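Local coordinates for phage tail sheath protein (Desulfitobacterium hafniense, PDB 3HXL), which probably builds the contractile sheath around a phage-type tail, at residues N102-K108 / N156-S162; D394-N398 / A422-D426; A291-R297 / T315-A321; A194-F198 / D226-K230. One frame throughout, in Å; residues are numbered along the deposited sequence.

Interaction 1: residues N102-K108 / N156-S162; sequences NLTVTAK and NDWVIFS
V105 and F161 lie side by side and point the same way from a non-hydrogen-bonded antiparallel pair, V105 CG2 standing 4.0 Å from F161 CD1. L103 reaches the same ring carbon with CD1, crossing the phenylalanine at a slant. On the other flank of V105 the fit is tighter: with CG1 anti to its backbone N (chi1 -174°), the valine presses that methyl to 3.4 Å from V159 CB. T104, T106, I160 and S162 project from the reverse face. There S162 OG comes 3.1 Å from T104 CB, and T104 OG1 bonds to T99. Four backbone hydrogen bonds join the strands in two reciprocal pairs, T104 with S162 and T106 with I160, the straightest being T106 N to I160 O at 173°. Beyond them K108 N reaches W158 O. The strand pair thus has two chemically distinct faces: an apolar one of V105 and F161, bordered by L103 and V159 and packed on strands 117-123 and 131-137 as expected of the family's beta-sandwich domain, and a mixed one with I160, where a water adds a second hydrogen bond to the carbonyls of T104 and I160 and links the hydroxyls of T106 and S162.

Interaction 2: residues D394-N398 / A422-D426; sequences DAIKN and AWPVD
K397 lays its ammonium over one face of the W423 indole: NZ is 3.6 Å from the centroid of the five-membered ring and 21° off the ring normal, a cation-pi contact. The lysine chain starts with CG between its backbone N and carbonyl carbon, runs extended through CD and CE, and bends at its last torsion (chi4 62°). On the way CE passes 3.4 Å from V425 O. N398 shares the same indole face farther along, ND2 lying 3.9 Å from W423 CE3 with its amide plane turned 81° to the ring. Backbone bonds hold the two loops in place: K397 N donates to W423 O at 2.8 Å, and V425 N makes a longer bond to A395 O at 3.3 Å. A water between K397 O and W423 N adds a third link. These flank a single backbone bridge, I396 with P424. D394, with positive phi, is the C-prime residue of the Schellman motif ending helix 373-392. The contact therefore joins the exit of that helix to the loop between strands 415-422 and 431-438 in the C-terminal domain, with I396 packed on M387 of helix 373-392 and V349 of helix 344-364.

Interaction 3: residues A291-R297 / T315-A321; sequences AVDVAPR and TASDNQA
A321 CB is the small knob on which the close part of this contact rests, touching A291 CB and V294 CG1 at 3.6 Å each. V294 points toward the 315-321 hairpin and sets CG1 also at 3.5 Å from A316 N, so one methyl spans both hairpin strands. Behind this patch A291 and A321 both pack on V253 of strand 246-255. At its edge A316 CB sits 3.4 Å from D293 OD1, beside the D293-R297 salt bridge formed within 291-297. The looser side lies toward the type I' turn from S317 to Q320. No direct hydrogen bond crosses between the segments: a water links A291 O to A321 N, another links V292 O to N319 OD1, and V292 CA makes a C-H...O contact of 3.2 Å to N319 O. V292 and D293 both face V254 in a classic beta bulge, and the chain turns a corner at D293. With CG anti to the backbone N (chi1 -157°), D293 presents OD1 to three donors: R297 NE, which meets the syn lone pair, R297 NH2, from above the carboxylate plane, and V294 N, on the anti side, tilted out of that plane. Three donors on one oxygen would favour the charged carboxylate. Between these two segments, methyl contacts and bridging waters take the place of direct hydrogen bonds, while A321 bonds through its backbone to Y288.

Interaction 4: residues A194-F198 / D226-K230; sequences AVEIF and DEGKK
Near-trans torsions from chi1 (-167°) to chi4 stretch K229 into an almost straight rod, and its tip delivers NZ to a type I beta turn, V195 to F198, at the end of helix 185-195. Both acceptors are main-chain carbonyls of that turn. NZ lies 2.7 Å from E196 O, approached 52° out of the carbonyl plane, and 2.8 Å from F198 O, where the C=O...N angle opens to 169°. One oxygen is thus met obliquely from above and the other nearly end-on, a difference that follows from the carbonyls facing different ways round the turn. The turn is closed internally by F198 N donating to V195 O, consistent with a fixed spacing of the two acceptors. The ammonium is probably stabilised by these two carbonyl oxygens of the turn that follows the helix. G228, with positive phi, leaves the helix 210-227 and sends the chain into K229, whose side chain also packs on L223 of that helix and on F200. The contact therefore joins the turn following helix 185-195 to the chain leaving helix 210-227, across the surface of the subtilisin-like domain. Alongside, two acids meet: E196, extended, and E227, bent at chi2, cross at about a right angle, their carboxylate planes well out of parallel. Long, weak ion pairs from R222 to both glutamates would moderate their repulsion. Their closest atoms are E196 OE2 and E227 OE2, 3.8 Å apart.

Overall arrangement
From the N terminus, interaction 1 comes first, closing an excursion rich in strands within the beta-sandwich domain. Interaction 4 follows, closing a loop that holds strand 202-204 and most of helix 210-227. Interaction 3 closes a shorter loop that carries helix 300-308, in the same subtilisin-like range. Interaction 2 comes last, in the C-terminal domain, bringing together the loops on either side of strands 405-408 and 415-422. The four follow in series; none nests or crosses. Interactions 1 and 2 lie on opposite sides of the chain's centre, their centres 59 Å apart, whereas interactions 2 and 4 are 27 Å apart between centres. None of the four touches another.

Interaction 1: residues N102-K108 / N156-S162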
loop_
_atom_site.group_PDB
_atom_site.type_symbol
_atom_site.label_atom_id
_atom_site.label_comp_id
_atom_site.label_asym_id
_atom_site.label_seq_id
_atom_site.Cartn_x
_atom_site.Cartn_y
_atom_site.Cartn_z
ATOM N N ASN A 102 37.866 4.372 -23.359
ATOM C CA ASN A 102 37.572 2.951 -23.279
ATOM C C ASN A 102 36.484 2.662 -22.250
ATOM O O ASN A 102 35.859 1.604 -22.279
ATOM C CB ASN A 102 38.839 2.172 -22.902
ATOM C CG ASN A 102 39.953 2.340 -23.921
ATOM O OD1 ASN A 102 39.756 2.108 -25.114
ATOM N ND2 ASN A 102 41.133 2.743 -23.453
ATOM N N LEU A 103 36.264 3.615 -21.352
ATOM C CA LEU A 103 35.283 3.462 -20.285
ATOM C C LEU A 103 33.856 3.855 -20.628
ATOM O O LEU A 103 33.606 4.900 -21.225
ATOM C CB LEU A 103 35.716 4.271 -19.059
ATOM C CG LEU A 103 34.774 4.227 -17.851
ATOM C CD1 LEU A 103 34.796 2.837 -17.239
ATOM C CD2 LEU A 103 35.213 5.271 -16.826
ATOM N N THR A 104 32.922 2.997 -20.240
ATOM C CA THR A 104 31.511 3.273 -20.442
ATOM C C THR A 104 30.888 3.202 -19.059
ATOM O O THR A 104 31.167 2.279 -18.289
ATOM C CB THR A 104 30.848 2.246 -21.381
ATOM O OG1 THR A 104 31.263 2.493 -22.733
ATOM C CG2 THR A 104 29.332 2.356 -21.302
ATOM N N VAL A 105 30.084 4.210 -18.736
ATOM C CA VAL A 105 29.403 4.292 -17.448
ATOM C C VAL A 105 27.910 4.268 -17.747
ATOM O O VAL A 105 27.401 5.124 -18.473
ATOM C CB VAL A 105 29.731 5.604 -16.711
ATOM C CG1 VAL A 105 29.126 5.579 -15.312
ATOM C CG2 VAL A 105 31.235 5.796 -16.643
ATOM N N THR A 106 27.221 3.285 -17.182
ATOM C CA THR A 106 25.794 3.115 -17.404
ATOM C C THR A 106 25.021 3.125 -16.087
ATOM O O THR A 106 25.436 2.500 -15.109
ATOM C CB THR A 106 25.536 1.783 -18.134
ATOM O OG1 THR A 106 26.400 1.700 -19.276
ATOM C CG2 THR A 106 24.089 1.683 -18.584
ATOM N N ALA A 107 23.904 3.846 -16.071
ATOM C CA ALA A 107 23.056 3.940 -14.886
ATOM C C ALA A 107 22.651 2.548 -14.410
ATOM O O ALA A 107 22.471 1.632 -15.216
ATOM C CB ALA A 107 21.816 4.765 -15.203
ATOM N N LYS A 108 22.507 2.393 -13.097
ATOM C CA LYS A 108 22.124 1.110 -12.517
ATOM C C LYS A 108 20.702 0.736 -12.926
ATOM O O LYS A 108 20.409 -0.429 -13.197
ATOM C CB LYS A 108 22.221 1.171 -10.988
ATOM C CG LYS A 108 21.972 -0.160 -10.288
ATOM C CD LYS A 108 22.178 -0.030 -8.787
ATOM C CE LYS A 108 21.974 -1.356 -8.067
ATOM N NZ LYS A 108 22.166 -1.194 -6.597
ATOM N N ASN A 156 28.939 1.003 -8.203
ATOM C CA ASN A 156 28.457 1.668 -6.996
ATOM C C ASN A 156 26.932 1.647 -7.003
ATOM O O ASN A 156 26.329 0.964 -7.828
ATOM C CB ASN A 156 28.992 3.105 -6.901
ATOM C CG ASN A 156 28.696 3.934 -8.135
ATOM O OD1 ASN A 156 27.551 4.051 -8.567
ATOM N ND2 ASN A 156 29.738 4.534 -8.699
ATOM N N ASP A 157 26.300 2.382 -6.094
ATOM C CA ASP A 157 24.842 2.375 -6.036
ATOM C C ASP A 157 24.185 3.158 -7.170
ATOM O O ASP A 157 22.959 3.160 -7.300
ATOM C CB ASP A 157 24.346 2.923 -4.692
ATOM C CG ASP A 157 24.923 2.179 -3.504
ATOM O OD1 ASP A 157 25.074 0.940 -3.578
ATOM O OD2 ASP A 157 25.211 2.837 -2.481
ATOM N N TRP A 158 24.989 3.808 -8.005
ATOM C CA TRP A 158 24.432 4.600 -9.097
ATOM C C TRP A 158 24.745 4.140 -10.512
ATOM O O TRP A 158 23.900 4.257 -11.401
ATOM C CB TRP A 158 24.871 6.051 -8.956
ATOM C CG TRP A 158 24.312 6.709 -7.757
ATOM C CD1 TRP A 158 24.884 6.798 -6.521
ATOM C CD2 TRP A 158 23.052 7.377 -7.671
ATOM N NE1 TRP A 158 24.056 7.493 -5.667
ATOM C CE2 TRP A 158 22.926 7.861 -6.348
ATOM C CE3 TRP A 158 22.021 7.621 -8.586
ATOM C CZ2 TRP A 158 21.801 8.571 -5.916
ATOM C CZ3 TRP A 158 20.902 8.327 -8.157
ATOM C CH2 TRP A 158 20.805 8.797 -6.832
ATOM N N VAL A 159 25.956 3.637 -10.731
ATOM C CA VAL A 159 26.340 3.196 -12.066
ATOM C C VAL A 159 27.162 1.917 -12.112
ATOM O O VAL A 159 27.693 1.450 -11.100
ATOM C CB VAL A 159 27.153 4.281 -12.805
ATOM C CG1 VAL A 159 26.348 5.565 -12.898
ATOM C CG2 VAL A 159 28.473 4.525 -12.087
ATOM N N ILE A 160 27.253 1.366 -13.318
ATOM C CA ILE A 160 28.016 0.158 -13.591
ATOM C C ILE A 160 29.100 0.569 -14.582
ATOM O O ILE A 160 28.814 1.238 -15.575
ATOM C CB ILE A 160 27.138 -0.939 -14.252
ATOM C CG1 ILE A 160 25.993 -1.341 -13.315
ATOM C CG2 ILE A 160 27.996 -2.143 -14.606
ATOM C CD1 ILE A 160 26.448 -1.987 -12.020
ATOM N N PHE A 161 30.339 0.183 -14.303
ATOM C CA PHE A 161 31.453 0.521 -15.182
ATOM C C PHE A 161 31.722 -0.624 -16.148
ATOM O O PHE A 161 31.706 -1.792 -15.757
ATOM C CB PHE A 161 32.707 0.802 -14.354
ATOM C CG PHE A 161 32.564 1.960 -13.416
ATOM C CD1 PHE A 161 32.584 3.264 -13.894
ATOM C CD2 PHE A 161 32.392 1.747 -12.053
ATOM C CE1 PHE A 161 32.439 4.342 -13.025
ATOM C CE2 PHE A 161 32.245 2.819 -11.172
ATOM C CZ PHE A 161 32.268 4.117 -11.658
ATOM N N SER A 162 31.961 -0.290 -17.410
ATOM C CA SER A 162 32.236 -1.304 -18.421
ATOM C C SER A 162 33.356 -0.852 -19.351
ATOM O O SER A 162 33.644 0.341 -19.464
ATOM C CB SER A 162 30.972 -1.599 -19.239
ATOM O OG SER A 162 30.498 -0.434 -19.890
HETATM O O HOH W 1 28.708 0.412 -18.238
HETATM O O HOH W 2 24.996 -1.368 -6.780
#

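Interaction 2: residues D394-N398 / A422-D426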
loop_
_atom_site.group_PDB
_atom_site.type_symbol
_atom_site.label_atom_id
_atom_site.label_comp_id
_atom_site.label_asym_id
_atom_site.label_seq_id
_atom_site.Cartn_x
_atom_site.Cartn_y
_atom_site.Cartn_z
ATOM N N ASP A 394 -13.963 -1.559 21.750
ATOM C CA ASP A 394 -15.072 -0.790 21.206
ATOM C C ASP A 394 -15.222 -0.890 19.683
ATOM O O ASP A 394 -15.577 0.092 19.024
ATOM C CB ASP A 394 -14.942 0.681 21.625
ATOM C CG ASP A 394 -14.949 0.864 23.138
ATOM O OD1 ASP A 394 -15.920 0.421 23.793
ATOM O OD2 ASP A 394 -13.986 1.455 23.675
ATOM N N ALA A 395 -14.940 -2.070 19.132
ATOM C CA ALA A 395 -15.084 -2.308 17.692
ATOM C C ALA A 395 -16.527 -2.751 17.452
ATOM O O ALA A 395 -17.132 -2.427 16.428
ATOM C CB ALA A 395 -14.109 -3.387 17.225
ATOM N N ILE A 396 -17.068 -3.507 18.405
ATOM C CA ILE A 396 -18.451 -3.963 18.332
ATOM C C ILE A 396 -19.101 -3.697 19.679
ATOM O O ILE A 396 -18.422 -3.358 20.646
ATOM C CB ILE A 396 -18.567 -5.475 18.033
ATOM C CG1 ILE A 396 -17.942 -6.285 19.173
ATOM C CG2 ILE A 396 -17.891 -5.789 16.693
ATOM C CD1 ILE A 396 -18.158 -7.788 19.055
ATOM N N LYS A 397 -20.413 -3.862 19.745
ATOM C CA LYS A 397 -21.130 -3.626 20.983
ATOM C C LYS A 397 -22.274 -4.603 21.144
ATOM O O LYS A 397 -22.663 -5.285 20.198
ATOM C CB LYS A 397 -21.669 -2.197 21.000
ATOM C CG LYS A 397 -22.515 -1.856 19.783
ATOM C CD LYS A 397 -22.824 -0.372 19.732
ATOM C CE LYS A 397 -23.665 -0.025 18.516
ATOM N NZ LYS A 397 -24.977 -0.721 18.546
ATOM N N ASN A 398 -22.804 -4.664 22.359
ATOM C CA ASN A 398 -23.922 -5.537 22.672
ATOM C C ASN A 398 -23.662 -6.997 22.308
ATOM O O ASN A 398 -24.565 -7.697 21.852
ATOM C CB ASN A 398 -25.184 -5.050 21.952
ATOM C CG ASN A 398 -25.465 -3.578 22.198
ATOM O OD1 ASN A 398 -25.317 -3.082 23.318
ATOM N ND2 ASN A 398 -25.888 -2.873 21.152
ATOM N N ALA A 422 -22.763 -9.926 15.172
ATOM C CA ALA A 422 -21.795 -8.898 15.517
ATOM C C ALA A 422 -22.467 -7.558 15.289
ATOM O O ALA A 422 -23.101 -7.341 14.256
ATOM C CB ALA A 422 -20.564 -9.021 14.643
ATOM N N TRP A 423 -22.330 -6.662 16.257
ATOM C CA TRP A 423 -22.935 -5.345 16.155
ATOM C C TRP A 423 -21.849 -4.275 16.107
ATOM O O TRP A 423 -21.311 -3.886 17.143
ATOM C CB TRP A 423 -23.842 -5.100 17.359
ATOM C CG TRP A 423 -25.070 -4.325 17.040
ATOM C CD1 TRP A 423 -25.168 -3.245 16.210
ATOM C CD2 TRP A 423 -26.382 -4.548 17.567
ATOM N NE1 TRP A 423 -26.461 -2.783 16.185
ATOM C CE2 TRP A 423 -27.228 -3.564 17.007
ATOM C CE3 TRP A 423 -26.927 -5.485 18.454
ATOM C CZ2 TRP A 423 -28.590 -3.487 17.312
ATOM C CZ3 TRP A 423 -28.284 -5.409 18.758
ATOM C CH2 TRP A 423 -29.100 -4.417 18.184
ATOM N N PRO A 424 -21.498 -3.796 14.902
ATOM C CA PRO A 424 -20.465 -2.762 14.768
ATOM C C PRO A 424 -20.905 -1.501 15.506
ATOM O O PRO A 424 -22.082 -1.147 15.478
ATOM C CB PRO A 424 -20.393 -2.537 13.260
ATOM C CG PRO A 424 -20.763 -3.871 12.704
ATOM C CD PRO A 424 -21.932 -4.270 13.577
ATOM N N VAL A 425 -19.966 -0.828 16.159
ATOM C CA VAL A 425 -20.288 0.389 16.898
ATOM C C VAL A 425 -20.975 1.442 16.035
ATOM O O VAL A 425 -21.899 2.122 16.484
ATOM C CB VAL A 425 -19.030 1.014 17.514
ATOM C CG1 VAL A 425 -18.544 0.162 18.666
ATOM C CG2 VAL A 425 -17.946 1.143 16.455
ATOM N N ASP A 426 -20.524 1.578 14.794
ATOM C CA ASP A 426 -21.115 2.557 13.889
ATOM C C ASP A 426 -22.213 1.907 13.056
ATOM O O ASP A 426 -22.183 1.940 11.826
ATOM C CB ASP A 426 -20.033 3.164 12.985
ATOM C CG ASP A 426 -19.300 2.121 12.162
ATOM O OD1 ASP A 426 -18.849 1.104 12.737
ATOM O OD2 ASP A 426 -19.164 2.327 10.939
HETATM O O HOH W 3 -21.731 -7.522 18.849
#

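Interaction 3: residues A291-R297 / T315-A321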
loop_
_atom_site.group_PDB
_atom_site.type_symbol
_atom_site.label_atom_id
_atom_site.label_comp_id
_atom_site.label_asym_id
_atom_site.label_seq_id
_atom_site.Cartn_x
_atom_site.Cartn_y
_atom_site.Cartn_z
ATOM N N ALA A 291 -2.790 19.084 4.959
ATOM C CA ALA A 291 -3.686 19.832 4.081
ATOM C C ALA A 291 -4.370 21.012 4.757
ATOM O O ALA A 291 -4.762 20.935 5.918
ATOM C CB ALA A 291 -4.732 18.897 3.504
ATOM N N VAL A 292 -4.534 22.102 4.013
ATOM C CA VAL A 292 -5.185 23.277 4.571
ATOM C C VAL A 292 -6.426 23.717 3.800
ATOM O O VAL A 292 -7.119 24.649 4.208
ATOM C CB VAL A 292 -4.191 24.461 4.682
ATOM C CG1 VAL A 292 -3.019 24.051 5.573
ATOM C CG2 VAL A 292 -3.681 24.868 3.296
ATOM N N ASP A 293 -6.720 23.038 2.700
ATOM C CA ASP A 293 -7.890 23.377 1.898
ATOM C C ASP A 293 -8.168 22.177 0.992
ATOM O O ASP A 293 -7.393 21.223 0.973
ATOM C CB ASP A 293 -7.587 24.630 1.056
ATOM C CG ASP A 293 -8.844 25.389 0.640
ATOM O OD1 ASP A 293 -9.956 24.838 0.760
ATOM O OD2 ASP A 293 -8.714 26.546 0.177
ATOM N N VAL A 294 -9.270 22.213 0.252
ATOM C CA VAL A 294 -9.594 21.114 -0.652
ATOM C C VAL A 294 -9.719 21.680 -2.064
ATOM O O VAL A 294 -9.922 22.881 -2.236
ATOM C CB VAL A 294 -10.917 20.405 -0.232
ATOM C CG1 VAL A 294 -10.842 20.016 1.241
ATOM C CG2 VAL A 294 -12.119 21.310 -0.475
ATOM N N ALA A 295 -9.581 20.821 -3.071
ATOM C CA ALA A 295 -9.678 21.266 -4.456
ATOM C C ALA A 295 -10.221 20.165 -5.358
ATOM O O ALA A 295 -9.583 19.135 -5.555
ATOM C CB ALA A 295 -8.314 21.733 -4.954
ATOM N N PRO A 296 -11.403 20.390 -5.949
ATOM C CA PRO A 296 -12.197 21.607 -5.751
ATOM C C PRO A 296 -13.103 21.567 -4.531
ATOM O O PRO A 296 -13.185 20.555 -3.827
ATOM C CB PRO A 296 -12.996 21.692 -7.042
ATOM C CG PRO A 296 -13.286 20.250 -7.322
ATOM C CD PRO A 296 -11.949 19.582 -7.054
ATOM N N ARG A 297 -13.774 22.687 -4.283
ATOM C CA ARG A 297 -14.715 22.799 -3.179
ATOM C C ARG A 297 -16.100 22.562 -3.762
ATOM O O ARG A 297 -16.313 22.765 -4.956
ATOM C CB ARG A 297 -14.654 24.188 -2.549
ATOM C CG ARG A 297 -13.401 24.452 -1.736
ATOM C CD ARG A 297 -13.529 25.776 -1.009
ATOM N NE ARG A 297 -12.503 25.945 0.011
ATOM C CZ ARG A 297 -12.463 26.968 0.856
ATOM N NH1 ARG A 297 -13.395 27.911 0.797
ATOM N NH2 ARG A 297 -11.498 27.048 1.765
ATOM N N THR A 315 -13.713 18.088 2.623
ATOM C CA THR A 315 -14.419 19.350 2.785
ATOM C C THR A 315 -13.530 20.263 3.622
ATOM O O THR A 315 -12.959 19.832 4.631
ATOM C CB THR A 315 -15.779 19.141 3.503
ATOM O OG1 THR A 315 -16.608 18.276 2.714
ATOM C CG2 THR A 315 -16.492 20.474 3.707
ATOM N N ALA A 316 -13.397 21.513 3.194
ATOM C CA ALA A 316 -12.556 22.474 3.908
ATOM C C ALA A 316 -13.256 22.987 5.160
ATOM O O ALA A 316 -14.451 23.267 5.138
ATOM C CB ALA A 316 -12.202 23.642 2.991
ATOM N N SER A 317 -12.503 23.106 6.250
ATOM C CA SER A 317 -13.049 23.587 7.515
ATOM C C SER A 317 -11.930 23.984 8.471
ATOM O O SER A 317 -11.020 23.197 8.720
ATOM C CB SER A 317 -13.912 22.499 8.157
ATOM O OG SER A 317 -14.321 22.869 9.466
ATOM N N ASP A 318 -11.985 25.209 8.985
ATOM C CA ASP A 318 -10.976 25.690 9.930
ATOM C C ASP A 318 -9.547 25.450 9.415
ATOM O O ASP A 318 -8.677 24.987 10.153
ATOM C CB ASP A 318 -11.176 24.992 11.283
ATOM C CG ASP A 318 -10.345 25.607 12.399
ATOM O OD1 ASP A 318 -10.498 26.823 12.656
ATOM O OD2 ASP A 318 -9.547 24.870 13.026
ATOM N N ASN A 319 -9.325 25.774 8.145
ATOM C CA ASN A 319 -8.025 25.619 7.497
ATOM C C ASN A 319 -7.520 24.181 7.434
ATOM O O ASN A 319 -6.313 23.926 7.504
ATOM C CB ASN A 319 -6.974 26.497 8.180
ATOM C CG ASN A 319 -7.336 27.968 8.141
ATOM O OD1 ASN A 319 -7.613 28.522 7.076
ATOM N ND2 ASN A 319 -7.332 28.610 9.304
ATOM N N GLN A 320 -8.450 23.242 7.293
ATOM C CA GLN A 320 -8.104 21.835 7.185
ATOM C C GLN A 320 -8.978 21.181 6.121
ATOM O O GLN A 320 -10.021 21.716 5.752
ATOM C CB GLN A 320 -8.308 21.119 8.522
ATOM C CG GLN A 320 -7.462 21.666 9.661
ATOM C CD GLN A 320 -7.565 20.815 10.912
ATOM O OE1 GLN A 320 -8.665 20.475 11.356
ATOM N NE2 GLN A 320 -6.416 20.470 11.494
ATOM N N ALA A 321 -8.526 20.035 5.624
ATOM C CA ALA A 321 -9.261 19.269 4.623
ATOM C C ALA A 321 -9.794 18.053 5.371
ATOM O O ALA A 321 -9.058 17.103 5.620
ATOM C CB ALA A 321 -8.320 18.828 3.506
HETATM O O HOH W 4 -6.122 18.798 7.029
HETATM O O HOH W 5 -6.555 27.208 4.598
#

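Interaction 4: residues A194-F198 / D226-K230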
loop_
_atom_site.group_PDB
_atom_site.type_symbol
_atom_site.label_atom_id
_atom_site.label_comp_id
_atom_site.label_asym_id
_atom_site.label_seq_id
_atom_site.Cartn_x
_atom_site.Cartn_y
_atom_site.Cartn_z
ATOM N N ALA A 194 1.587 -9.901 -8.815
ATOM C CA ALA A 194 2.631 -9.890 -7.797
ATOM C C ALA A 194 2.109 -9.522 -6.412
ATOM O O ALA A 194 2.503 -10.123 -5.416
ATOM C CB ALA A 194 3.735 -8.928 -8.199
ATOM N N VAL A 195 1.227 -8.531 -6.348
ATOM C CA VAL A 195 0.696 -8.106 -5.061
ATOM C C VAL A 195 -0.229 -9.149 -4.443
ATOM O O VAL A 195 -0.300 -9.286 -3.221
ATOM C CB VAL A 195 -0.067 -6.766 -5.178
ATOM C CG1 VAL A 195 -1.381 -6.962 -5.934
ATOM C CG2 VAL A 195 -0.317 -6.199 -3.791
ATOM N N GLU A 196 -0.928 -9.894 -5.294
ATOM C CA GLU A 196 -1.854 -10.914 -4.826
ATOM C C GLU A 196 -1.195 -11.941 -3.916
ATOM O O GLU A 196 -1.857 -12.577 -3.098
ATOM C CB GLU A 196 -2.487 -11.636 -6.016
ATOM C CG GLU A 196 -3.838 -12.222 -5.690
ATOM C CD GLU A 196 -4.390 -13.080 -6.805
ATOM O OE1 GLU A 196 -4.290 -12.665 -7.981
ATOM O OE2 GLU A 196 -4.934 -14.161 -6.496
ATOM N N ILE A 197 0.113 -12.100 -4.060
ATOM C CA ILE A 197 0.854 -13.059 -3.259
ATOM C C ILE A 197 1.294 -12.471 -1.916
ATOM O O ILE A 197 1.697 -13.205 -1.018
ATOM C CB ILE A 197 2.083 -13.561 -4.040
ATOM C CG1 ILE A 197 1.627 -14.137 -5.389
ATOM C CG2 ILE A 197 2.799 -14.649 -3.252
ATOM C CD1 ILE A 197 2.761 -14.426 -6.344
ATOM N N PHE A 198 1.214 -11.151 -1.779
ATOM C CA PHE A 198 1.602 -10.494 -0.532
ATOM C C PHE A 198 0.404 -10.314 0.387
ATOM O O PHE A 198 -0.745 -10.416 -0.037
ATOM C CB PHE A 198 2.196 -9.101 -0.793
ATOM C CG PHE A 198 3.632 -9.113 -1.242
ATOM C CD1 PHE A 198 3.967 -9.426 -2.558
ATOM C CD2 PHE A 198 4.652 -8.794 -0.346
ATOM C CE1 PHE A 198 5.300 -9.418 -2.976
ATOM C CE2 PHE A 198 5.985 -8.784 -0.751
ATOM C CZ PHE A 198 6.312 -9.097 -2.070
ATOM N N ASP A 226 -14.279 -14.179 -3.741
ATOM C CA ASP A 226 -14.022 -15.482 -4.343
ATOM C C ASP A 226 -12.819 -16.161 -3.693
ATOM O O ASP A 226 -12.715 -17.389 -3.688
ATOM C CB ASP A 226 -13.794 -15.345 -5.851
ATOM C CG ASP A 226 -15.010 -14.805 -6.577
ATOM O OD1 ASP A 226 -16.137 -15.244 -6.266
ATOM O OD2 ASP A 226 -14.843 -13.953 -7.470
ATOM N N GLU A 227 -11.917 -15.358 -3.134
ATOM C CA GLU A 227 -10.714 -15.889 -2.498
ATOM C C GLU A 227 -10.746 -15.734 -0.976
ATOM O O GLU A 227 -9.924 -16.322 -0.271
ATOM C CB GLU A 227 -9.472 -15.172 -3.042
ATOM C CG GLU A 227 -9.464 -14.941 -4.554
ATOM C CD GLU A 227 -9.059 -16.165 -5.354
ATOM O OE1 GLU A 227 -9.583 -17.263 -5.074
ATOM O OE2 GLU A 227 -8.223 -16.025 -6.274
ATOM N N GLY A 228 -11.681 -14.936 -0.468
ATOM C CA GLY A 228 -11.757 -14.741 0.969
ATOM C C GLY A 228 -10.589 -13.905 1.466
ATOM O O GLY A 228 -10.223 -13.959 2.643
ATOM N N LYS A 229 -9.987 -13.139 0.561
ATOM C CA LYS A 229 -8.864 -12.275 0.914
ATOM C C LYS A 229 -9.419 -10.856 0.940
ATOM O O LYS A 229 -9.471 -10.172 -0.082
ATOM C CB LYS A 229 -7.744 -12.389 -0.121
ATOM C CG LYS A 229 -6.443 -11.766 0.330
ATOM C CD LYS A 229 -5.377 -11.850 -0.738
ATOM C CE LYS A 229 -4.066 -11.277 -0.220
ATOM N NZ LYS A 229 -3.114 -11.020 -1.330
ATOM N N LYS A 230 -9.836 -10.422 2.124
ATOM C CA LYS A 230 -10.435 -9.109 2.293
ATOM C C LYS A 230 -9.453 -7.943 2.237
ATOM O O LYS A 230 -8.610 -7.760 3.123
ATOM C CB LYS A 230 -11.236 -9.086 3.594
ATOM C CG LYS A 230 -12.254 -10.222 3.718
ATOM C CD LYS A 230 -13.372 -10.137 2.669
ATOM C CE LYS A 230 -14.347 -11.314 2.797
ATOM N NZ LYS A 230 -15.541 -11.186 1.906
#